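Ricin B-related lectin (Polyporus squamosus, PDB 5MUA) probably binds galactose-containing glycans through a beta-trefoil lectin part and carries a calcium-binding, papain-like protease part, here blocked by the inhibitor E-64. Local coordinates at residues 238-243 with 277-283; 248-253 with 263-268. All blocks are in the same frame, centred on the assembly; numbering follows the deposited sequence.

Contact 1 (238-243 with 277-283); sequences LMFGSK and WDYKAYF. With E64 (N-[N-[1-hydroxycarboxyethyl-carbonyl]leucylamino-butyl]-guanidine), chain K.
F240 and F283 form a hydrogen-bonded antiparallel pair, and Y282 joins them at F240 O. That oxygen accepts from Y282 N at 2.8 Å and from F283 N at 3.3 Å, both in the carbonyl plane. Two residues thus face one, and this is a classic beta bulge. Beyond the bulge S242 N bonds K280 O and K280 N bonds S242 O. Between these pairs the chains come close at G241 and A281, whose CA atoms are 3.8 Å apart.

The aromatic contacts centre on F240. F283 turns its edge to one face of the F240 ring, with planes at 77° and CD2 3.6 Å from F240 CG. The leucyl part of E64 covers the opposite face. The Y282 ring receives F240 CB over its own face in a CH-pi contact, CB to CZ 3.5 Å. Its chi1 of 58° sets CG between the backbone N and carbonyl carbon and brings the ring back over F240. Y282 OH is 3.5 Å from C10 of E64. Next to the bulge M239 SD packs on A281 CB.

K243 makes the charged contact. Its extended chain crosses the face of Y279, with CE 3.5 Å from CE1 of that ring, and NZ adds a cation-pi contact. NZ then donates to W277 O at 2.8 Å.

F283 also meets Y173 and F283 of the second subunit. The chemistry implies an apolar wall: the bulge lets F240 and Y282 both reach the inhibitor's leucyl group, while the lysine end is held by a ring face and a carbonyl.

Contact 2 (248-253 with 263-268); sequences HAYNWF and TFFEPQ. With E64 (N-[N-[1-hydroxycarboxyethyl-carbonyl]leucylamino-butyl]-guanidine), chain K.
H248 turns the edge of its imidazole to the E266 carboxylate, and NE2 donates to E266 OE2 at 2.6 Å. The bond is nearly straight, 165° at the hydrogen, and lies close to the ring plane. It uses the syn lone pair of OE2, with ring and carboxylate planes 56° apart. On the same ring ND1 donates to O2 of E64 at 2.9 Å. In this complex two in-plane bonds thus fix the rotation of the imidazole. This agrees with the protease part being papain-like, where a histidine lies beside the reactive cysteine; here H248 packs on C208.

The other oxygen of E266 is held as well. OE1 accepts from Q268 N at 3.0 Å on its anti lone pair. It also accepts from a water that donates to A249 O and accepts from Q268 NE2. The bend of E266 at chi2 carries its carboxylate back to the histidine.

Further along, N251 pairs with F265 and F253 with T263, each through two backbone bonds. F253 and F265 make an offset edge-to-face pair, planes at 77°, with F253 CE2 3.6 Å from F265 CB. On the other face of the hairpin F264 CD1 lies 3.9 Å from both Y250 CE2 and W252 CB. N251 OD1 is buried against P267 CG at 3.2 Å and has no polar partner, but ND2 bonds G237 O and A212 O.

These strands form a beta hairpin. F265 stacks on F215 of helix 208-226, and F253 and F265 touch I187 of helix 184-194. On the reverse face M239 of strand 233-243 meets Y250, W252 and F264.

Overall arrangement
Contact 2 is nested in the chain loop that contact 1 closes, and their centres are 9 Å apart. Strands 233-243 and 246-255 are neighbours in the sheet. M239 N to Y250 O is 2.9 Å and G241 O to H248 N is 2.8 Å, both probable hydrogen bonds. Side chains meet too: Y279 CZ is 3.3 Å from H248 CB. Both contacts reach the E64 pocket. Contact 1 lines the leucyl group with F240 and Y282. Contact 2 gives E64 a hydrogen bond from H248, and A249 lies near the same leucyl group. W201 NE1, C208 N and S175 O of the second subunit also hydrogen-bond the inhibitor. Bound calcium is about 8 Å from the F240 side chain and about 9 Å from that of H248.

Contact 1 (238-243 with 277-283)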
loop_
_atom_site.group_PDB
_atom_site.type_symbol
_atom_site.label_atom_id
_atom_site.label_comp_id
_atom_site.label_asym_id
_atom_site.label_seq_id
_atom_site.Cartn_x
_atom_site.Cartn_y
_atom_site.Cartn_z
ATOM N N LEU B 238 -8.237 -2.493 -4.923
ATOM C CA LEU B 238 -8.116 -1.028 -5.108
ATOM C C LEU B 238 -8.913 -0.656 -6.353
ATOM O O LEU B 238 -8.825 -1.377 -7.377
ATOM C CB LEU B 238 -6.664 -0.610 -5.269
ATOM C CG LEU B 238 -6.372 0.867 -5.577
ATOM C CD1 LEU B 238 -6.885 1.732 -4.432
ATOM C CD2 LEU B 238 -4.887 1.051 -5.659
ATOM N N MET B 239 -9.720 0.421 -6.265
ATOM C CA MET B 239 -10.425 0.928 -7.426
ATOM C C MET B 239 -10.262 2.470 -7.462
ATOM O O MET B 239 -10.207 3.094 -6.450
ATOM C CB MET B 239 -11.944 0.594 -7.350
ATOM C CG MET B 239 -12.336 -0.457 -8.316
ATOM S SD MET B 239 -14.067 -0.784 -7.976
ATOM C CE MET B 239 -14.009 -2.366 -8.800
ATOM N N PHE B 240 -10.080 3.010 -8.650
ATOM C CA PHE B 240 -10.275 4.425 -8.943
ATOM C C PHE B 240 -11.516 4.482 -9.827
ATOM O O PHE B 240 -11.637 3.765 -10.856
ATOM C CB PHE B 240 -9.102 4.990 -9.763
ATOM C CG PHE B 240 -7.817 5.166 -9.026
ATOM C CD1 PHE B 240 -7.619 4.804 -7.695
ATOM C CD2 PHE B 240 -6.774 5.819 -9.699
ATOM C CE1 PHE B 240 -6.416 5.015 -7.067
ATOM C CE2 PHE B 240 -5.553 6.051 -9.057
ATOM C CZ PHE B 240 -5.383 5.633 -7.746
ATOM N N GLY B 241 -12.444 5.336 -9.441
ATOM C CA GLY B 241 -13.642 5.531 -10.234
ATOM C C GLY B 241 -14.100 6.975 -10.229
ATOM O O GLY B 241 -13.524 7.821 -9.539
ATOM N N SER B 242 -15.134 7.224 -11.017
ATOM C CA SER B 242 -15.643 8.558 -11.150
ATOM C C SER B 242 -17.101 8.589 -11.381
ATOM O O SER B 242 -17.731 7.619 -11.832
ATOM C CB SER B 242 -14.942 9.277 -12.286
ATOM O OG SER B 242 -15.112 8.606 -13.512
ATOM N N LYS B 243 -17.640 9.771 -11.158
ATOM C CA LYS B 243 -18.959 10.052 -11.731
ATOM C C LYS B 243 -18.961 11.486 -12.197
ATOM O O LYS B 243 -17.951 12.162 -12.086
ATOM C CB LYS B 243 -20.002 9.777 -10.684
ATOM C CG LYS B 243 -19.623 10.253 -9.340
ATOM C CD LYS B 243 -20.663 9.901 -8.359
ATOM C CE LYS B 243 -20.307 10.466 -6.996
ATOM N NZ LYS B 243 -21.358 10.117 -6.011
ATOM N N TRP B 277 -21.056 4.163 -3.841
ATOM C CA TRP B 277 -21.433 5.598 -3.744
ATOM C C TRP B 277 -21.637 6.212 -5.142
ATOM O O TRP B 277 -21.338 7.381 -5.400
ATOM C CB TRP B 277 -20.389 6.398 -2.946
ATOM C CG TRP B 277 -20.072 5.737 -1.680
ATOM C CD1 TRP B 277 -20.756 5.837 -0.521
ATOM C CD2 TRP B 277 -19.012 4.789 -1.461
ATOM N NE1 TRP B 277 -20.184 5.007 0.445
ATOM C CE2 TRP B 277 -19.127 4.343 -0.126
ATOM C CE3 TRP B 277 -17.983 4.278 -2.268
ATOM C CZ2 TRP B 277 -18.230 3.417 0.440
ATOM C CZ3 TRP B 277 -17.122 3.342 -1.718
ATOM C CH2 TRP B 277 -17.248 2.931 -0.376
ATOM N N ASP B 278 -22.124 5.393 -6.062
ATOM C CA ASP B 278 -22.317 5.783 -7.429
ATOM C C ASP B 278 -21.088 6.022 -8.281
ATOM O O ASP B 278 -21.237 6.368 -9.452
ATOM C CB ASP B 278 -23.320 6.916 -7.587
ATOM C CG ASP B 278 -24.662 6.569 -7.019
ATOM O OD1 ASP B 278 -24.993 5.382 -6.877
ATOM O OD2 ASP B 278 -25.391 7.501 -6.730
ATOM N N TYR B 279 -19.895 5.697 -7.766
ATOM C CA TYR B 279 -18.707 5.762 -8.646
ATOM C C TYR B 279 -18.683 4.617 -9.564
ATOM O O TYR B 279 -19.091 3.481 -9.198
ATOM C CB TYR B 279 -17.399 5.835 -7.853
ATOM C CG TYR B 279 -17.295 7.109 -7.017
ATOM C CD1 TYR B 279 -17.023 8.336 -7.620
ATOM C CD2 TYR B 279 -17.449 7.076 -5.653
ATOM C CE1 TYR B 279 -16.956 9.487 -6.861
ATOM C CE2 TYR B 279 -17.355 8.234 -4.888
ATOM C CZ TYR B 279 -17.145 9.418 -5.503
ATOM O OH TYR B 279 -17.041 10.562 -4.761
ATOM N N LYS B 280 -18.136 4.864 -10.749
ATOM C CA LYS B 280 -17.944 3.822 -11.713
ATOM C C LYS B 280 -16.470 3.734 -11.992
ATOM O O LYS B 280 -15.817 4.759 -12.290
ATOM C CB LYS B 280 -18.777 4.029 -12.986
ATOM C CG LYS B 280 -20.286 4.089 -12.760
ATOM C CD LYS B 280 -20.859 2.696 -12.402
ATOM C CE LYS B 280 -22.259 2.753 -11.806
ATOM N NZ LYS B 280 -23.215 3.372 -12.748
ATOM N N ALA B 281 -15.944 2.527 -11.849
ATOM C CA ALA B 281 -14.506 2.280 -11.899
ATOM C C ALA B 281 -13.867 2.313 -13.277
ATOM O O ALA B 281 -14.417 1.800 -14.256
ATOM C CB ALA B 281 -14.154 0.997 -11.145
ATOM N N TYR B 282 -12.715 2.978 -13.361
ATOM C CA TYR B 282 -11.880 2.887 -14.537
ATOM C C TYR B 282 -10.641 2.066 -14.341
ATOM O O TYR B 282 -10.015 1.615 -15.328
ATOM C CB TYR B 282 -11.566 4.248 -15.138
ATOM C CG TYR B 282 -10.888 5.220 -14.217
ATOM C CD1 TYR B 282 -9.470 5.256 -14.098
ATOM C CD2 TYR B 282 -11.623 6.185 -13.525
ATOM C CE1 TYR B 282 -8.852 6.135 -13.250
ATOM C CE2 TYR B 282 -10.973 7.088 -12.680
ATOM C CZ TYR B 282 -9.574 7.083 -12.584
ATOM O OH TYR B 282 -8.930 7.970 -11.751
ATOM N N PHE B 283 -10.273 1.824 -13.087
ATOM C CA PHE B 283 -9.071 1.107 -12.741
ATOM C C PHE B 283 -9.346 0.207 -11.527
ATOM O O PHE B 283 -9.948 0.627 -10.553
ATOM C CB PHE B 283 -7.916 2.076 -12.484
ATOM C CG PHE B 283 -6.836 1.520 -11.650
ATOM C CD1 PHE B 283 -6.064 0.486 -12.109
ATOM C CD2 PHE B 283 -6.583 2.030 -10.386
ATOM C CE1 PHE B 283 -5.063 -0.056 -11.314
ATOM C CE2 PHE B 283 -5.562 1.497 -9.600
ATOM C CZ PHE B 283 -4.833 0.415 -10.057
HETATM C C1 E64 K . -10.719 12.045 -2.525
HETATM O O1 E64 K . -9.977 12.417 -1.620
HETATM O O2 E64 K . -11.978 11.901 -2.397
HETATM C C2 E64 K . -10.118 11.623 -3.804
HETATM C C3 E64 K . -9.049 12.632 -4.228
HETATM O O3 E64 K . -9.912 13.706 -4.566
HETATM C C4 E64 K . -8.279 12.197 -5.420
HETATM O O4 E64 K . -7.195 11.721 -5.318
HETATM N N1 E64 K . -8.864 12.257 -6.572
HETATM C C6 E64 K . -8.266 11.870 -7.841
HETATM C C7 E64 K . -8.684 10.574 -8.509
HETATM C C8 E64 K . -8.646 9.354 -7.599
HETATM C C9 E64 K . -7.197 8.927 -7.355
HETATM C C10 E64 K . -9.400 8.287 -8.270
HETATM C C11 E64 K . -7.996 12.995 -8.816
HETATM O O5 E64 K . -8.935 13.318 -9.527
HETATM N N2 E64 K . -6.832 13.592 -8.895
HETATM C C12 E64 K . -6.453 14.540 -9.961
HETATM C C13 E64 K . -5.277 13.981 -10.753
HETATM C C14 E64 K . -4.665 14.946 -11.801
HETATM C C15 E64 K . -4.708 14.316 -13.191
HETATM N N3 E64 K . -3.780 15.043 -14.064
HETATM C C16 E64 K . -3.438 14.698 -15.294
HETATM N N4 E64 K . -4.067 13.691 -15.930
HETATM N N5 E64 K . -2.388 15.354 -15.889
#

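Contact 2 (248-253 with 263-268)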
loop_
_atom_site.group_PDB
_atom_site.type_symbol
_atom_site.label_atom_id
_atom_site.label_comp_id
_atom_site.label_asym_id
_atom_site.label_seq_id
_atom_site.Cartn_x
_atom_site.Cartn_y
_atom_site.Cartn_z
ATOM N N HIS B 248 -12.823 9.250 -7.294
ATOM C CA HIS B 248 -12.558 8.799 -5.910
ATOM C C HIS B 248 -11.891 7.465 -5.967
ATOM O O HIS B 248 -12.187 6.691 -6.872
ATOM C CB HIS B 248 -13.919 8.665 -5.135
ATOM C CG HIS B 248 -13.813 8.458 -3.651
ATOM N ND1 HIS B 248 -13.305 9.385 -2.763
ATOM C CD2 HIS B 248 -14.217 7.434 -2.891
ATOM C CE1 HIS B 248 -13.361 8.923 -1.537
ATOM N NE2 HIS B 248 -13.901 7.722 -1.592
ATOM N N ALA B 249 -11.030 7.234 -4.967
ATOM C CA ALA B 249 -10.349 5.982 -4.740
ATOM C C ALA B 249 -10.911 5.291 -3.541
ATOM O O ALA B 249 -11.164 5.917 -2.532
ATOM C CB ALA B 249 -8.829 6.158 -4.548
ATOM N N TYR B 250 -11.057 3.962 -3.645
ATOM C CA TYR B 250 -11.737 3.184 -2.589
ATOM C C TYR B 250 -11.336 1.743 -2.771
ATOM O O TYR B 250 -10.561 1.382 -3.712
ATOM C CB TYR B 250 -13.309 3.331 -2.654
ATOM C CG TYR B 250 -13.861 3.267 -4.054
ATOM C CD1 TYR B 250 -13.756 4.367 -4.926
ATOM C CD2 TYR B 250 -14.439 2.119 -4.557
ATOM C CE1 TYR B 250 -14.199 4.311 -6.244
ATOM C CE2 TYR B 250 -14.893 2.037 -5.887
ATOM C CZ TYR B 250 -14.800 3.132 -6.728
ATOM O OH TYR B 250 -15.242 3.056 -8.022
ATOM N N ASN B 251 -11.754 0.935 -1.829
ATOM C CA ASN B 251 -11.377 -0.479 -1.843
ATOM C C ASN B 251 -12.611 -1.367 -2.134
ATOM O O ASN B 251 -13.748 -0.912 -2.131
ATOM C CB ASN B 251 -10.745 -0.860 -0.511
ATOM C CG ASN B 251 -9.460 -0.081 -0.226
ATOM O OD1 ASN B 251 -9.423 0.814 0.615
ATOM N ND2 ASN B 251 -8.417 -0.435 -0.927
ATOM N N TRP B 252 -12.359 -2.657 -2.362
ATOM C CA TRP B 252 -13.415 -3.557 -2.718
ATOM C C TRP B 252 -13.040 -4.994 -2.407
ATOM O O TRP B 252 -11.846 -5.352 -2.333
ATOM C CB TRP B 252 -13.818 -3.450 -4.144
ATOM C CG TRP B 252 -12.734 -3.791 -5.167
ATOM C CD1 TRP B 252 -11.820 -2.915 -5.709
ATOM C CD2 TRP B 252 -12.503 -5.053 -5.804
ATOM N NE1 TRP B 252 -11.014 -3.592 -6.629
ATOM C CE2 TRP B 252 -11.448 -4.888 -6.723
ATOM C CE3 TRP B 252 -13.084 -6.326 -5.672
ATOM C CZ2 TRP B 252 -10.926 -5.939 -7.442
ATOM C CZ3 TRP B 252 -12.595 -7.352 -6.439
ATOM C CH2 TRP B 252 -11.546 -7.156 -7.323
ATOM N N PHE B 253 -14.084 -5.798 -2.296
ATOM C CA PHE B 253 -13.983 -7.147 -1.822
ATOM C C PHE B 253 -15.095 -7.979 -2.463
ATOM O O PHE B 253 -16.055 -7.444 -3.098
ATOM C CB PHE B 253 -14.220 -7.161 -0.291
ATOM C CG PHE B 253 -13.178 -6.414 0.501
ATOM C CD1 PHE B 253 -11.945 -7.004 0.778
ATOM C CD2 PHE B 253 -13.421 -5.165 0.971
ATOM C CE1 PHE B 253 -10.935 -6.288 1.437
ATOM C CE2 PHE B 253 -12.449 -4.454 1.677
ATOM C CZ PHE B 253 -11.211 -5.024 1.916
ATOM N N THR B 263 -18.416 -5.888 -3.062
ATOM C CA THR B 263 -18.794 -4.941 -2.035
ATOM C C THR B 263 -17.683 -3.878 -1.995
ATOM O O THR B 263 -16.539 -4.194 -2.234
ATOM C CB THR B 263 -18.909 -5.625 -0.695
ATOM O OG1 THR B 263 -19.982 -6.566 -0.791
ATOM C CG2 THR B 263 -19.361 -4.653 0.390
ATOM N N PHE B 264 -18.056 -2.636 -1.684
ATOM C CA PHE B 264 -17.101 -1.529 -1.675
ATOM C C PHE B 264 -16.885 -1.075 -0.251
ATOM O O PHE B 264 -17.733 -1.236 0.676
ATOM C CB PHE B 264 -17.548 -0.452 -2.648
ATOM C CG PHE B 264 -17.861 -0.975 -3.981
ATOM C CD1 PHE B 264 -16.861 -1.135 -4.938
ATOM C CD2 PHE B 264 -19.152 -1.406 -4.287
ATOM C CE1 PHE B 264 -17.147 -1.651 -6.188
ATOM C CE2 PHE B 264 -19.448 -1.978 -5.529
ATOM C CZ PHE B 264 -18.454 -2.097 -6.488
ATOM N N PHE B 265 -15.680 -0.545 -0.036
ATOM C CA PHE B 265 -15.190 -0.212 1.253
ATOM C C PHE B 265 -14.510 1.171 1.199
ATOM O O PHE B 265 -13.708 1.453 0.295
ATOM C CB PHE B 265 -14.226 -1.285 1.756
ATOM C CG PHE B 265 -13.710 -1.040 3.172
ATOM C CD1 PHE B 265 -14.502 -1.344 4.278
ATOM C CD2 PHE B 265 -12.449 -0.509 3.405
ATOM C CE1 PHE B 265 -14.033 -1.163 5.569
ATOM C CE2 PHE B 265 -11.974 -0.300 4.701
ATOM C CZ PHE B 265 -12.754 -0.620 5.784
ATOM N N GLU B 266 -14.908 2.041 2.120
ATOM C CA GLU B 266 -14.368 3.394 2.208
ATOM C C GLU B 266 -13.267 3.435 3.267
ATOM O O GLU B 266 -13.563 3.452 4.458
ATOM C CB GLU B 266 -15.475 4.398 2.521
ATOM C CG GLU B 266 -14.973 5.798 2.821
ATOM C CD GLU B 266 -14.064 6.240 1.688
ATOM O OE1 GLU B 266 -12.889 6.352 1.932
ATOM O OE2 GLU B 266 -14.590 6.443 0.599
ATOM N N PRO B 267 -11.963 3.493 2.869
ATOM C CA PRO B 267 -10.918 3.383 3.868
ATOM C C PRO B 267 -10.713 4.662 4.741
ATOM O O PRO B 267 -9.992 4.592 5.711
ATOM C CB PRO B 267 -9.641 3.128 3.011
ATOM C CG PRO B 267 -9.954 3.782 1.731
ATOM C CD PRO B 267 -11.405 3.422 1.504
ATOM N N GLN B 268 -11.378 5.765 4.426
ATOM C CA GLN B 268 -11.383 6.923 5.318
ATOM C C GLN B 268 -12.234 6.722 6.543
ATOM O O GLN B 268 -11.859 7.276 7.572
ATOM C CB GLN B 268 -11.917 8.169 4.654
ATOM C CG GLN B 268 -10.962 8.612 3.575
ATOM C CD GLN B 268 -11.433 9.863 2.929
ATOM O OE1 GLN B 268 -11.835 10.826 3.607
ATOM N NE2 GLN B 268 -11.387 9.880 1.641
HETATM C C1 E64 K . -10.719 12.045 -2.525
HETATM O O1 E64 K . -9.977 12.417 -1.620
HETATM O O2 E64 K . -11.978 11.901 -2.397
HETATM C C2 E64 K . -10.118 11.623 -3.804
HETATM C C3 E64 K . -9.049 12.632 -4.228
HETATM O O3 E64 K . -9.912 13.706 -4.566
HETATM C C4 E64 K . -8.279 12.197 -5.420
HETATM O O4 E64 K . -7.195 11.721 -5.318
HETATM N N1 E64 K . -8.864 12.257 -6.572
HETATM C C6 E64 K . -8.266 11.870 -7.841
HETATM C C7 E64 K . -8.684 10.574 -8.509
HETATM C C8 E64 K . -8.646 9.354 -7.599
HETATM C C9 E64 K . -7.197 8.927 -7.355
HETATM C C10 E64 K . -9.400 8.287 -8.270
HETATM C C11 E64 K . -7.996 12.995 -8.816
HETATM O O5 E64 K . -8.935 13.318 -9.527
HETATM N N2 E64 K . -6.832 13.592 -8.895
HETATM C C12 E64 K . -6.453 14.540 -9.961
HETATM C C13 E64 K . -5.277 13.981 -10.753
HETATM C C14 E64 K . -4.665 14.946 -11.801
HETATM C C15 E64 K . -4.708 14.316 -13.191
HETATM N N3 E64 K . -3.780 15.043 -14.064
HETATM C C16 E64 K . -3.438 14.698 -15.294
HETATM N N4 E64 K . -4.067 13.691 -15.930
HETATM N N5 E64 K . -2.388 15.354 -15.889
HETATM O O HOH W 1 -11.012 7.178 0.160
#